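Local coordinates for protein pngf-ii (Elizabethkingia meningoseptica, PDB 4R4X) that acts as a peptide:N-glycosidase that removes N-linked glycans from glycoproteins, probably by hydrolysing the amide bond between the sugar and asparagine, at residues A[206-211]-A[215-220]; A[234-239]-A[249-254]; A[325-330]-A[465-470]; A[348-353]-A[358-363]. All blocks are in the same frame, centred on the assembly; numbering follows the deposited sequence.

Contact 1. Residues A[206-211]-A[215-220]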
loop_
_atom_site.group_PDB
_atom_site.type_symbol
_atom_site.label_atom_id
_atom_site.label_comp_id
_atom_site.label_asym_id
_atom_site.label_seq_id
_atom_site.Cartn_x
_atom_site.Cartn_y
_atom_site.Cartn_z
ATOM N N GLN A 206 24.313 0.664 12.539
ATOM C CA GLN A 206 23.766 -0.428 13.328
ATOM C C GLN A 206 22.352 -0.873 12.936
ATOM O O GLN A 206 21.939 -1.988 13.277
ATOM C CB GLN A 206 23.833 -0.083 14.817
ATOM C CG GLN A 206 25.088 -0.583 15.523
ATOM C CD GLN A 206 24.838 -0.676 17.020
ATOM O OE1 GLN A 206 24.522 -1.745 17.552
ATOM N NE2 GLN A 206 24.886 0.459 17.686
ATOM N N VAL A 207 21.641 -0.025 12.189
ATOM C CA VAL A 207 20.273 -0.280 11.767
ATOM C C VAL A 207 20.203 -0.635 10.271
ATOM O O VAL A 207 19.566 -1.621 9.895
ATOM C CB VAL A 207 19.372 0.947 12.066
ATOM C CG1 VAL A 207 17.948 0.699 11.599
ATOM C CG2 VAL A 207 19.370 1.267 13.553
ATOM N N ILE A 208 20.877 0.146 9.432
ATOM C CA ILE A 208 20.882 -0.078 7.982
ATOM C C ILE A 208 22.230 -0.590 7.469
ATOM O O ILE A 208 23.262 0.063 7.647
ATOM C CB ILE A 208 20.545 1.231 7.256
ATOM C CG1 ILE A 208 19.181 1.726 7.744
ATOM C CG2 ILE A 208 20.554 1.023 5.736
ATOM C CD1 ILE A 208 18.661 2.946 7.038
ATOM N N GLN A 209 22.213 -1.741 6.812
ATOM C CA GLN A 209 23.382 -2.239 6.114
ATOM C C GLN A 209 23.395 -1.698 4.691
ATOM O O GLN A 209 22.334 -1.585 4.037
ATOM C CB GLN A 209 23.386 -3.757 6.116
ATOM C CG GLN A 209 23.339 -4.342 7.526
ATOM C CD GLN A 209 23.056 -5.832 7.526
ATOM O OE1 GLN A 209 22.046 -6.291 8.050
ATOM N NE2 GLN A 209 23.944 -6.577 6.965
ATOM N N ARG A 210 24.585 -1.382 4.200
ATOM C CA ARG A 210 24.728 -0.809 2.861
ATOM C C ARG A 210 25.740 -1.594 2.062
ATOM O O ARG A 210 26.837 -1.870 2.532
ATOM C CB ARG A 210 25.166 0.651 2.936
ATOM C CG ARG A 210 24.286 1.507 3.826
ATOM C CD ARG A 210 24.558 3.008 3.657
ATOM N NE ARG A 210 23.497 3.763 4.330
ATOM C CZ ARG A 210 23.378 3.897 5.648
ATOM N NH1 ARG A 210 22.342 4.558 6.149
ATOM N NH2 ARG A 210 24.279 3.362 6.487
ATOM N N PHE A 211 25.376 -1.962 0.850
ATOM C CA PHE A 211 26.266 -2.745 0.003
ATOM C C PHE A 211 26.335 -2.068 -1.363
ATOM O O PHE A 211 25.638 -1.076 -1.611
ATOM C CB PHE A 211 25.745 -4.174 -0.147
ATOM C CG PHE A 211 25.538 -4.901 1.157
ATOM C CD1 PHE A 211 26.589 -5.611 1.759
ATOM C CD2 PHE A 211 24.309 -4.865 1.794
ATOM C CE1 PHE A 211 26.384 -6.281 2.955
ATOM C CE2 PHE A 211 24.103 -5.524 2.983
ATOM C CZ PHE A 211 25.144 -6.224 3.574
ATOM N N THR A 215 24.593 1.551 -3.288
ATOM C CA THR A 215 23.460 1.322 -4.191
ATOM C C THR A 215 22.413 0.351 -3.636
ATOM O O THR A 215 21.316 0.237 -4.183
ATOM C CB THR A 215 23.942 0.825 -5.556
ATOM O OG1 THR A 215 24.678 -0.391 -5.402
ATOM C CG2 THR A 215 24.802 1.867 -6.230
ATOM N N ILE A 216 22.751 -0.327 -2.544
ATOM C CA ILE A 216 21.849 -1.283 -1.883
ATOM C C ILE A 216 21.764 -0.940 -0.401
ATOM O O ILE A 216 22.801 -0.819 0.263
ATOM C CB ILE A 216 22.377 -2.716 -2.002
ATOM C CG1 ILE A 216 22.664 -3.086 -3.466
ATOM C CG2 ILE A 216 21.398 -3.703 -1.390
ATOM C CD1 ILE A 216 23.634 -4.254 -3.614
ATOM N N ILE A 217 20.548 -0.732 0.091
ATOM C CA ILE A 217 20.301 -0.570 1.518
ATOM C C ILE A 217 19.398 -1.707 2.023
ATOM O O ILE A 217 18.412 -2.084 1.361
ATOM C CB ILE A 217 19.708 0.817 1.872
ATOM C CG1 ILE A 217 18.386 1.076 1.145
ATOM C CG2 ILE A 217 20.706 1.921 1.522
ATOM C CD1 ILE A 217 17.798 2.445 1.413
ATOM N N LEU A 218 19.698 -2.215 3.216
ATOM C CA LEU A 218 19.058 -3.440 3.714
ATOM C C LEU A 218 18.819 -3.354 5.218
ATOM O O LEU A 218 19.655 -2.832 5.933
ATOM C CB LEU A 218 19.986 -4.623 3.440
ATOM C CG LEU A 218 19.369 -6.009 3.608
ATOM C CD1 LEU A 218 18.488 -6.303 2.419
ATOM C CD2 LEU A 218 20.414 -7.115 3.704
ATOM N N LYS A 219 17.695 -3.874 5.696
ATOM C CA LYS A 219 17.506 -4.018 7.134
ATOM C C LYS A 219 16.672 -5.244 7.454
ATOM O O LYS A 219 16.082 -5.869 6.560
ATOM C CB LYS A 219 16.886 -2.767 7.755
ATOM C CG LYS A 219 15.488 -2.438 7.311
ATOM C CD LYS A 219 14.738 -1.518 8.293
ATOM C CE LYS A 219 15.509 -0.282 8.679
ATOM N NZ LYS A 219 14.716 0.621 9.556
ATOM N N LYS A 220 16.649 -5.588 8.735
ATOM C CA LYS A 220 15.783 -6.649 9.226
ATOM C C LYS A 220 14.514 -6.002 9.758
ATOM O O LYS A 220 14.577 -4.986 10.483
ATOM C CB LYS A 220 16.455 -7.444 10.346
ATOM C CG LYS A 220 17.623 -8.304 9.920
ATOM C CD LYS A 220 18.062 -9.292 11.006
ATOM C CE LYS A 220 18.411 -8.574 12.305
ATOM N NZ LYS A 220 19.380 -9.326 13.163
HETATM O O HOH W 1 18.226 -3.958 10.844
#
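Gln209 and Phe211 pair with Leu218 and Ile216 in an antiparallel hairpin whose short strand axes run at 151° to each other. Leu218 N gives a hydrogen bond to Gln209 O (2.8 Å), and Phe211 N gives one to Ile216 O (2.9 Å); between them Arg210 and Ile217 form the non-hydrogen-bonded pair. A classic beta bulge sets two residues, Thr215 and Ile216, opposite the single Phe211. Ile216 N also donates to Phe211 O.

Side chains sort onto two faces. On one, the Phe211 side chain spans two rungs: CB rests on Ile216 CD1 (4.1 Å), while ring atom CE2 slants across Leu218 CD2. Large apolar groups suit this face because Leu266 and Tyr263 of helix 262-268 pack against it. On the other, Ile208 sends CG2, which lies anti to its backbone N, alongside Ile217 CB (4.0 Å). That methyl also lies over the Arg210 guanidinium, whose charge is met by Asp205 and Glu194, and which also bonds to Lys203 O. Lys219 lies beside Val207, bending at chi3 (51°) before NZ hydrogen-bonds to Val190 O. Where direct pairing has ceased, one water donates to Val207 O (2.9 Å) and accepts from Lys220 N (3.1 Å).

Contact 2. Residues A[234-239]-A[249-254]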
loop_
_atom_site.group_PDB
_atom_site.type_symbol
_atom_site.label_atom_id
_atom_site.label_comp_id
_atom_site.label_asym_id
_atom_site.label_seq_id
_atom_site.Cartn_x
_atom_site.Cartn_y
_atom_site.Cartn_z
ATOM N N VAL A 234 3.223 -2.698 -0.761
ATOM C CA VAL A 234 4.499 -2.080 -0.501
ATOM C C VAL A 234 4.499 -0.750 -1.203
ATOM O O VAL A 234 4.096 -0.680 -2.367
ATOM C CB VAL A 234 5.677 -2.959 -0.965
ATOM C CG1 VAL A 234 5.569 -3.339 -2.444
ATOM C CG2 VAL A 234 6.997 -2.269 -0.679
ATOM N N GLU A 235 4.929 0.294 -0.487
ATOM C CA GLU A 235 4.957 1.662 -1.027
ATOM C C GLU A 235 6.314 2.343 -0.889
ATOM O O GLU A 235 6.877 2.444 0.205
ATOM C CB GLU A 235 3.890 2.539 -0.383
ATOM C CG GLU A 235 3.744 3.916 -1.060
ATOM C CD GLU A 235 2.522 4.681 -0.552
ATOM O OE1 GLU A 235 1.804 5.293 -1.360
ATOM O OE2 GLU A 235 2.279 4.680 0.672
ATOM N N LEU A 236 6.822 2.828 -2.020
ATOM C CA LEU A 236 8.105 3.497 -2.090
ATOM C C LEU A 236 7.900 4.894 -2.662
ATOM O O LEU A 236 7.092 5.080 -3.599
ATOM C CB LEU A 236 9.064 2.698 -2.985
ATOM C CG LEU A 236 10.479 3.311 -3.063
ATOM C CD1 LEU A 236 11.566 2.268 -2.932
ATOM C CD2 LEU A 236 10.661 4.108 -4.325
ATOM N N LYS A 237 8.618 5.865 -2.101
ATOM C CA LYS A 237 8.629 7.228 -2.628
ATOM C C LYS A 237 10.074 7.554 -2.951
ATOM O O LYS A 237 10.968 7.175 -2.217
ATOM C CB LYS A 237 8.089 8.234 -1.600
ATOM C CG LYS A 237 6.727 7.954 -1.011
ATOM C CD LYS A 237 5.603 7.962 -2.038
ATOM C CE LYS A 237 4.250 7.705 -1.360
ATOM N NZ LYS A 237 3.881 8.819 -0.435
ATOM N N GLN A 238 10.321 8.217 -4.066
ATOM C CA GLN A 238 11.689 8.416 -4.560
ATOM C C GLN A 238 11.863 9.815 -5.132
ATOM O O GLN A 238 10.930 10.376 -5.671
ATOM C CB GLN A 238 11.998 7.380 -5.651
ATOM C CG GLN A 238 13.298 7.552 -6.420
ATOM C CD GLN A 238 13.205 8.488 -7.618
ATOM O OE1 GLN A 238 12.143 8.683 -8.199
ATOM N NE2 GLN A 238 14.329 9.052 -8.007
ATOM N N LYS A 239 13.074 10.356 -5.012
ATOM C CA LYS A 239 13.520 11.491 -5.801
ATOM C C LYS A 239 15.017 11.428 -6.016
ATOM O O LYS A 239 15.724 10.695 -5.319
ATOM C CB LYS A 239 13.162 12.808 -5.120
ATOM C CG LYS A 239 14.029 13.152 -3.921
ATOM C CD LYS A 239 13.504 14.428 -3.278
ATOM C CE LYS A 239 14.135 14.698 -1.928
ATOM N NZ LYS A 239 15.386 15.487 -2.061
ATOM N N GLY A 249 15.608 -0.085 -10.458
ATOM C CA GLY A 249 15.344 -0.246 -9.046
ATOM C C GLY A 249 14.610 -1.545 -8.696
ATOM O O GLY A 249 13.872 -2.136 -9.506
ATOM N N ASP A 250 14.831 -1.995 -7.469
ATOM C CA ASP A 250 14.111 -3.138 -6.916
ATOM C C ASP A 250 13.912 -2.899 -5.437
ATOM O O ASP A 250 14.815 -2.416 -4.755
ATOM C CB ASP A 250 14.943 -4.423 -7.039
ATOM C CG ASP A 250 14.449 -5.377 -8.119
ATOM O OD1 ASP A 250 13.336 -5.229 -8.665
ATOM O OD2 ASP A 250 15.201 -6.321 -8.421
ATOM N N VAL A 251 12.742 -3.269 -4.952
ATOM C CA VAL A 251 12.518 -3.551 -3.547
ATOM C C VAL A 251 12.459 -5.068 -3.483
ATOM O O VAL A 251 11.709 -5.711 -4.244
ATOM C CB VAL A 251 11.215 -2.946 -3.036
ATOM C CG1 VAL A 251 11.018 -3.272 -1.566
ATOM C CG2 VAL A 251 11.215 -1.443 -3.264
ATOM N N PHE A 252 13.289 -5.635 -2.616
ATOM C CA PHE A 252 13.495 -7.070 -2.578
ATOM C C PHE A 252 13.500 -7.576 -1.154
ATOM O O PHE A 252 13.698 -6.808 -0.208
ATOM C CB PHE A 252 14.803 -7.464 -3.286
ATOM C CG PHE A 252 16.053 -6.905 -2.660
ATOM C CD1 PHE A 252 16.543 -5.668 -3.032
ATOM C CD2 PHE A 252 16.753 -7.635 -1.702
ATOM C CE1 PHE A 252 17.698 -5.145 -2.449
ATOM C CE2 PHE A 252 17.917 -7.134 -1.135
ATOM C CZ PHE A 252 18.383 -5.869 -1.495
ATOM N N ILE A 253 13.221 -8.861 -1.020
ATOM C CA ILE A 253 13.430 -9.595 0.221
ATOM C C ILE A 253 14.373 -10.757 -0.065
ATOM O O ILE A 253 14.540 -11.184 -1.224
ATOM C CB ILE A 253 12.115 -10.086 0.879
ATOM C CG1 ILE A 253 11.340 -11.011 -0.051
ATOM C CG2 ILE A 253 11.235 -8.897 1.269
ATOM C CD1 ILE A 253 10.144 -11.692 0.574
ATOM N N ILE A 254 14.994 -11.281 0.997
ATOM C CA ILE A 254 15.980 -12.327 0.853
ATOM C C ILE A 254 15.464 -13.614 1.511
ATOM O O ILE A 254 15.452 -13.719 2.751
ATOM C CB ILE A 254 17.337 -11.905 1.462
ATOM C CG1 ILE A 254 17.873 -10.672 0.737
ATOM C CG2 ILE A 254 18.341 -13.050 1.349
ATOM C CD1 ILE A 254 19.104 -10.055 1.345
#
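Val251 splits its two methyls between two partners: CG2 meets Leu236 CD1 at 3.7 Å, and CG1 faces Val234 CG2 at 4.2 Å. The first is the tight part of the contact. Leu236 holds CG anti to its backbone N (chi1 -177°), which carries the CD1 branch off its own strand to Val251, and the two side chains lie antiparallel, side by side, with their methyl groups in van der Waals contact. The second touch is looser, one methyl approaching another at a slightly larger separation. No hydrogen bond crosses between the segments, and the closest pair of CA atoms, those of Leu236 and Val251, is 8.4 Å apart.

Such spacing belongs to the interior of a beta sandwich, consistent with the jelly-roll domains of PNGase F. Strand 231-240 lies in a four-stranded antiparallel sheet and strand 248-253 in the larger sheet facing it. Branched aliphatic residues suit the interior because their methyls interlock without polar atoms that would need partners; Met300 touches both Val234 and Leu236, and Ile360 adds to the cover of Leu236.

Alternation along strand 231-240 sends Glu235 and Lys237 to the other face of the sheet. Glu235 points its CB away from Val251 and makes no contact with segment 249-254, and Lys237 is exposed.

Contact 3. Residues A[325-330]-A[465-470]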
loop_
_atom_site.group_PDB
_atom_site.type_symbol
_atom_site.label_atom_id
_atom_site.label_comp_id
_atom_site.label_asym_id
_atom_site.label_seq_id
_atom_site.Cartn_x
_atom_site.Cartn_y
_atom_site.Cartn_z
ATOM N N ASN A 325 8.320 14.285 -6.625
ATOM C CA ASN A 325 8.859 12.959 -6.331
ATOM C C ASN A 325 7.972 11.885 -6.987
ATOM O O ASN A 325 6.901 12.197 -7.516
ATOM C CB ASN A 325 8.970 12.749 -4.814
ATOM C CG ASN A 325 7.631 12.861 -4.118
ATOM O OD1 ASN A 325 6.746 12.055 -4.335
ATOM N ND2 ASN A 325 7.478 13.881 -3.286
ATOM N N THR A 326 8.448 10.643 -6.970
ATOM C CA THR A 326 7.789 9.554 -7.647
ATOM C C THR A 326 7.296 8.566 -6.626
ATOM O O THR A 326 8.091 8.094 -5.824
ATOM C CB THR A 326 8.715 8.752 -8.551
ATOM O OG1 THR A 326 9.678 9.622 -9.149
ATOM C CG2 THR A 326 7.892 8.014 -9.603
ATOM N N PRO A 327 5.988 8.261 -6.648
ATOM C CA PRO A 327 5.450 7.217 -5.809
ATOM C C PRO A 327 5.257 5.919 -6.587
ATOM O O PRO A 327 4.873 5.952 -7.764
ATOM C CB PRO A 327 4.105 7.774 -5.418
ATOM C CG PRO A 327 3.665 8.538 -6.644
ATOM C CD PRO A 327 4.914 8.984 -7.349
ATOM N N TYR A 328 5.526 4.809 -5.907
ATOM C CA TYR A 328 5.327 3.476 -6.443
ATOM C C TYR A 328 4.669 2.616 -5.371
ATOM O O TYR A 328 5.190 2.496 -4.258
ATOM C CB TYR A 328 6.650 2.824 -6.812
ATOM C CG TYR A 328 7.623 3.619 -7.665
ATOM C CD1 TYR A 328 8.495 4.529 -7.084
ATOM C CD2 TYR A 328 7.720 3.403 -9.045
ATOM C CE1 TYR A 328 9.437 5.210 -7.842
ATOM C CE2 TYR A 328 8.647 4.098 -9.815
ATOM C CZ TYR A 328 9.501 4.997 -9.203
ATOM O OH TYR A 328 10.456 5.680 -9.930
ATOM N N ARG A 329 3.552 1.989 -5.701
ATOM C CA ARG A 329 2.903 1.114 -4.747
ATOM C C ARG A 329 2.396 -0.127 -5.458
ATOM O O ARG A 329 1.651 -0.035 -6.449
ATOM C CB ARG A 329 1.758 1.834 -4.024
ATOM C CG ARG A 329 1.195 1.070 -2.815
ATOM C CD ARG A 329 0.096 1.853 -2.092
ATOM N NE ARG A 329 -0.244 1.298 -0.768
ATOM C CZ ARG A 329 -1.351 1.581 -0.079
ATOM N NH1 ARG A 329 -2.279 2.392 -0.582
ATOM N NH2 ARG A 329 -1.561 1.034 1.126
ATOM N N GLN A 330 2.785 -1.278 -4.922
ATOM C CA GLN A 330 2.408 -2.566 -5.486
ATOM C C GLN A 330 1.704 -3.471 -4.454
ATOM O O GLN A 330 2.125 -3.577 -3.291
ATOM C CB GLN A 330 3.647 -3.289 -5.982
ATOM C CG GLN A 330 3.316 -4.636 -6.642
ATOM C CD GLN A 330 4.350 -5.113 -7.623
ATOM O OE1 GLN A 330 4.714 -6.312 -7.678
ATOM N NE2 GLN A 330 4.826 -4.220 -8.405
ATOM N N ARG A 465 5.677 12.063 -18.545
ATOM C CA ARG A 465 6.644 13.107 -18.925
ATOM C C ARG A 465 7.005 14.063 -17.782
ATOM O O ARG A 465 8.176 14.436 -17.635
ATOM C CB ARG A 465 6.098 13.881 -20.132
ATOM C CG ARG A 465 7.027 14.944 -20.669
ATOM C CD ARG A 465 8.210 14.334 -21.393
ATOM N NE ARG A 465 9.177 15.342 -21.819
ATOM C CZ ARG A 465 10.198 15.790 -21.095
ATOM N NH1 ARG A 465 10.414 15.363 -19.858
ATOM N NH2 ARG A 465 11.005 16.703 -21.628
ATOM N N LEU A 466 6.026 14.426 -16.956
ATOM C CA LEU A 466 6.222 15.441 -15.919
ATOM C C LEU A 466 7.004 14.925 -14.700
ATOM O O LEU A 466 7.370 15.699 -13.803
ATOM C CB LEU A 466 4.878 16.031 -15.480
ATOM C CG LEU A 466 4.107 16.837 -16.530
ATOM C CD1 LEU A 466 2.782 17.354 -15.968
ATOM C CD2 LEU A 466 4.947 17.973 -17.096
ATOM N N PHE A 467 7.241 13.619 -14.662
ATOM C CA PHE A 467 8.142 13.037 -13.659
ATOM C C PHE A 467 9.609 13.098 -14.108
ATOM O O PHE A 467 10.490 12.749 -13.332
ATOM C CB PHE A 467 7.772 11.580 -13.351
ATOM C CG PHE A 467 6.423 11.412 -12.713
ATOM C CD1 PHE A 467 6.272 11.471 -11.320
ATOM C CD2 PHE A 467 5.285 11.215 -13.493
ATOM C CE1 PHE A 467 5.035 11.330 -10.734
ATOM C CE2 PHE A 467 4.041 11.070 -12.908
ATOM C CZ PHE A 467 3.912 11.093 -11.511
ATOM N N ASN A 468 9.869 13.555 -15.346
ATOM C CA ASN A 468 11.157 13.301 -16.007
ATOM C C ASN A 468 11.872 14.572 -16.496
ATOM O O ASN A 468 12.174 14.698 -17.685
ATOM C CB ASN A 468 10.958 12.348 -17.208
ATOM C CG ASN A 468 10.745 10.883 -16.789
ATOM O OD1 ASN A 468 11.698 10.157 -16.503
ATOM N ND2 ASN A 468 9.513 10.455 -16.767
ATOM N N PRO A 469 12.186 15.498 -15.583
ATOM C CA PRO A 469 12.809 16.739 -16.037
ATOM C C PRO A 469 14.123 16.602 -16.826
ATOM O O PRO A 469 14.329 17.357 -17.775
ATOM C CB PRO A 469 13.008 17.530 -14.735
ATOM C CG PRO A 469 13.050 16.499 -13.651
ATOM C CD PRO A 469 12.075 15.444 -14.115
ATOM N N ALA A 470 14.987 15.656 -16.453
ATOM C CA ALA A 470 16.293 15.502 -17.080
ATOM C C ALA A 470 16.283 14.536 -18.280
ATOM O O ALA A 470 17.335 14.179 -18.784
ATOM C CB ALA A 470 17.317 15.060 -16.048
#
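Phe467 has CG anti to its carbonyl carbon (chi1 -64°), which swings the ring out from its short 3-10 turn toward Asn325, Thr326 and Pro327. Thr326 answers with CG2 roughly anti to the backbone N (chi1 -35°, well short of a fully staggered value), leaving the methyl facing the ring while OG1 turns to a hydrogen bond with Gln238 OE1. The threonine thus serves two environments at once.

The ring is met along one side. Asn325 O lies at its edge, near the ring plane, 3.8 Å from Phe467 CE1. Thr326 CG2 approaches Phe467 CD1 obliquely at 4.2 Å, and Pro327 CD comes to 4.1 Å from Phe467 CE1, the two side chains crossing at about a right angle. A proline fits here because it offers apolar ring carbon while its nitrogen makes no demand for a hydrogen-bond acceptor.

Behind the phenylalanine, Asn468 N bonds to Arg465 O (3.0 Å), closing the turn, and Arg465 NH1 makes a weak bond to Asn468 O. His323 completes the setting: its ring meets that of Phe467, and its backbone bonds with Leu466.

The contact joins strand 326-331, at one edge of the four-stranded sheet, to a long loop between strands 449-454 and 493-504. Its two segments come from the regions related to the N-terminal and C-terminal domains of PNGase F. With no hydrogen bond across it, attraction comes from dispersion and probably from the slightly positive ring edge facing a carbonyl oxygen, implying a modest, chiefly apolar bridge between the two regions.

Contact 4. Residues A[348-353]-A[358-363]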
loop_
_atom_site.group_PDB
_atom_site.type_symbol
_atom_site.label_atom_id
_atom_site.label_comp_id
_atom_site.label_asym_id
_atom_site.label_seq_id
_atom_site.Cartn_x
_atom_site.Cartn_y
_atom_site.Cartn_z
ATOM N N ALA A 348 16.361 -2.176 -0.665
ATOM C CA ALA A 348 16.063 -1.405 -1.848
ATOM C C ALA A 348 17.368 -1.212 -2.597
ATOM O O ALA A 348 18.421 -1.068 -1.980
ATOM C CB ALA A 348 15.452 -0.079 -1.459
ATOM N N PHE A 349 17.286 -1.274 -3.922
ATOM C CA PHE A 349 18.421 -1.110 -4.822
ATOM C C PHE A 349 18.055 -0.066 -5.854
ATOM O O PHE A 349 16.959 -0.105 -6.407
ATOM C CB PHE A 349 18.734 -2.441 -5.526
ATOM C CG PHE A 349 19.567 -2.329 -6.780
ATOM C CD1 PHE A 349 20.925 -2.043 -6.726
ATOM C CD2 PHE A 349 19.000 -2.576 -8.027
ATOM C CE1 PHE A 349 21.681 -1.967 -7.888
ATOM C CE2 PHE A 349 19.755 -2.526 -9.191
ATOM C CZ PHE A 349 21.097 -2.224 -9.128
ATOM N N ILE A 350 18.958 0.881 -6.087
ATOM C CA ILE A 350 18.914 1.711 -7.296
ATOM C C ILE A 350 20.335 1.749 -7.873
ATOM O O ILE A 350 21.247 2.333 -7.280
ATOM C CB ILE A 350 18.397 3.140 -7.027
ATOM C CG1 ILE A 350 16.983 3.103 -6.431
ATOM C CG2 ILE A 350 18.402 3.927 -8.340
ATOM C CD1 ILE A 350 16.467 4.440 -5.938
ATOM N N GLY A 351 20.527 1.100 -9.017
ATOM C CA GLY A 351 21.821 1.049 -9.649
ATOM C C GLY A 351 22.170 2.419 -10.194
ATOM O O GLY A 351 21.528 2.884 -11.124
ATOM N N ASN A 352 23.196 3.051 -9.633
ATOM C CA ASN A 352 23.644 4.342 -10.084
ATOM C C ASN A 352 25.130 4.534 -9.775
ATOM O O ASN A 352 25.718 3.778 -9.001
ATOM C CB ASN A 352 22.827 5.459 -9.416
ATOM C CG ASN A 352 23.183 5.656 -7.944
ATOM O OD1 ASN A 352 24.010 6.523 -7.593
ATOM N ND2 ASN A 352 22.581 4.860 -7.080
ATOM N N TYR A 353 25.714 5.585 -10.345
ATOM C CA TYR A 353 27.151 5.885 -10.157
ATOM C C TYR A 353 27.301 7.308 -9.643
ATOM O O TYR A 353 28.360 7.909 -9.786
ATOM C CB TYR A 353 27.948 5.695 -11.470
ATOM C CG TYR A 353 28.241 4.238 -11.806
ATOM C CD1 TYR A 353 29.248 3.537 -11.134
ATOM C CD2 TYR A 353 27.487 3.546 -12.774
ATOM C CE1 TYR A 353 29.514 2.201 -11.422
ATOM C CE2 TYR A 353 27.747 2.208 -13.070
ATOM C CZ TYR A 353 28.764 1.540 -12.398
ATOM O OH TYR A 353 29.047 0.204 -12.669
ATOM N N HIS A 358 20.099 9.228 -4.943
ATOM C CA HIS A 358 18.655 9.250 -4.769
ATOM C C HIS A 358 18.329 9.226 -3.294
ATOM O O HIS A 358 19.161 8.846 -2.475
ATOM C CB HIS A 358 18.001 8.014 -5.407
ATOM C CG HIS A 358 18.279 7.892 -6.861
ATOM N ND1 HIS A 358 17.345 8.209 -7.818
ATOM C CD2 HIS A 358 19.404 7.548 -7.528
ATOM C CE1 HIS A 358 17.869 8.022 -9.016
ATOM N NE2 HIS A 358 19.119 7.640 -8.865
ATOM N N GLN A 359 17.112 9.634 -2.962
ATOM C CA GLN A 359 16.567 9.510 -1.619
ATOM C C GLN A 359 15.241 8.749 -1.735
ATOM O O GLN A 359 14.419 9.085 -2.597
ATOM C CB GLN A 359 16.299 10.901 -1.072
ATOM C CG GLN A 359 16.066 10.954 0.394
ATOM C CD GLN A 359 16.081 12.400 0.826
ATOM O OE1 GLN A 359 17.132 13.028 0.842
ATOM N NE2 GLN A 359 14.917 12.948 1.087
ATOM N N ILE A 360 15.040 7.744 -0.885
ATOM C CA ILE A 360 13.755 7.051 -0.824
ATOM C C ILE A 360 13.180 6.914 0.590
ATOM O O ILE A 360 13.888 7.069 1.608
ATOM C CB ILE A 360 13.820 5.627 -1.439
ATOM C CG1 ILE A 360 14.530 4.672 -0.484
ATOM C CG2 ILE A 360 14.501 5.660 -2.791
ATOM C CD1 ILE A 360 14.381 3.213 -0.823
ATOM N N SER A 361 11.874 6.642 0.609
ATOM C CA SER A 361 11.156 6.124 1.756
ATOM C C SER A 361 10.470 4.840 1.319
ATOM O O SER A 361 10.148 4.685 0.147
ATOM C CB SER A 361 10.127 7.135 2.269
ATOM O OG SER A 361 10.812 8.330 2.690
ATOM N N LEU A 362 10.261 3.934 2.262
ATOM C CA LEU A 362 9.662 2.641 1.989
ATOM C C LEU A 362 8.920 2.108 3.209
ATOM O O LEU A 362 9.458 2.136 4.336
ATOM C CB LEU A 362 10.746 1.648 1.605
ATOM C CG LEU A 362 10.319 0.214 1.347
ATOM C CD1 LEU A 362 9.508 0.179 0.073
ATOM C CD2 LEU A 362 11.554 -0.671 1.253
ATOM N N GLU A 363 7.708 1.600 2.979
ATOM C CA GLU A 363 6.925 0.931 4.011
ATOM C C GLU A 363 6.084 -0.189 3.402
ATOM O O GLU A 363 5.863 -0.234 2.183
ATOM C CB GLU A 363 6.041 1.945 4.771
ATOM C CG GLU A 363 4.907 2.549 3.948
ATOM C CD GLU A 363 4.140 3.654 4.663
ATOM O OE1 GLU A 363 2.899 3.719 4.503
ATOM O OE2 GLU A 363 4.762 4.463 5.392
#
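A beta arch links these segments: strands 343-350 and 358-367 follow each other in the chain yet belong to two different sheets, so Ala348, Ile350 and Asn352 face Ile360 and His358 across the interior of the beta sandwich. The short strand axes are 9.6 Å apart and run at 155°, and side chains alone bridge the gap.

The small Ala348 suits the closest point, where its CB receives Ile360 CD1 at 3.5 Å. Ile360 places CG1 between its backbone N and carbonyl carbon (chi1 75°), the crowded position, and the chain then extends so that CD1 reaches the facing sheet. Its other branch, CG2, lies 3.9 Å from Ile350 CD1 as the two isoleucines, reaching in from facing sheets, pass flank to flank.

Ile350 uses its second branch on the histidine. Its CG2 sits over one face of the His358 ring, 4.0 Å from the centroid, a CH-pi contact that lets a flat polar ring share an apolar interior. The ring nitrogens are served by residues beyond the segments, ND1 by Gln238 NE2 and NE2 by Asp243 OD2, which would fix the ring's rotation.

Asn352 passes beside the ring with its amide plane turned 66° from it. Its ND2 folds back to donate to Ile350 O (2.9 Å), reaching that oxygen from above the carbonyl plane.

Contacts 2 and 4, with centres 7 Å apart, both span the sandwich and share its two sheets: Asp250 O to Phe349 N (2.8 Å) and Glu235 N to Glu363 O (2.9 Å) are probable hydrogen bonds joining neighbouring strands. Contact 1 extends the larger sheet to its outer hairpin, through the probable bond of Ile217 O to Ala348 N (2.9 Å). Contact 3 lies at the edge of the other sheet, joined to contact 2 through the probable hydrogen bond of Leu236 N to Tyr328 O (2.8 Å); its centre is about 24 Å from that of contact 1. None of the segments supplies the zinc ligands Glu52, Asp159, His542 or His545, so none of the four is a zinc site.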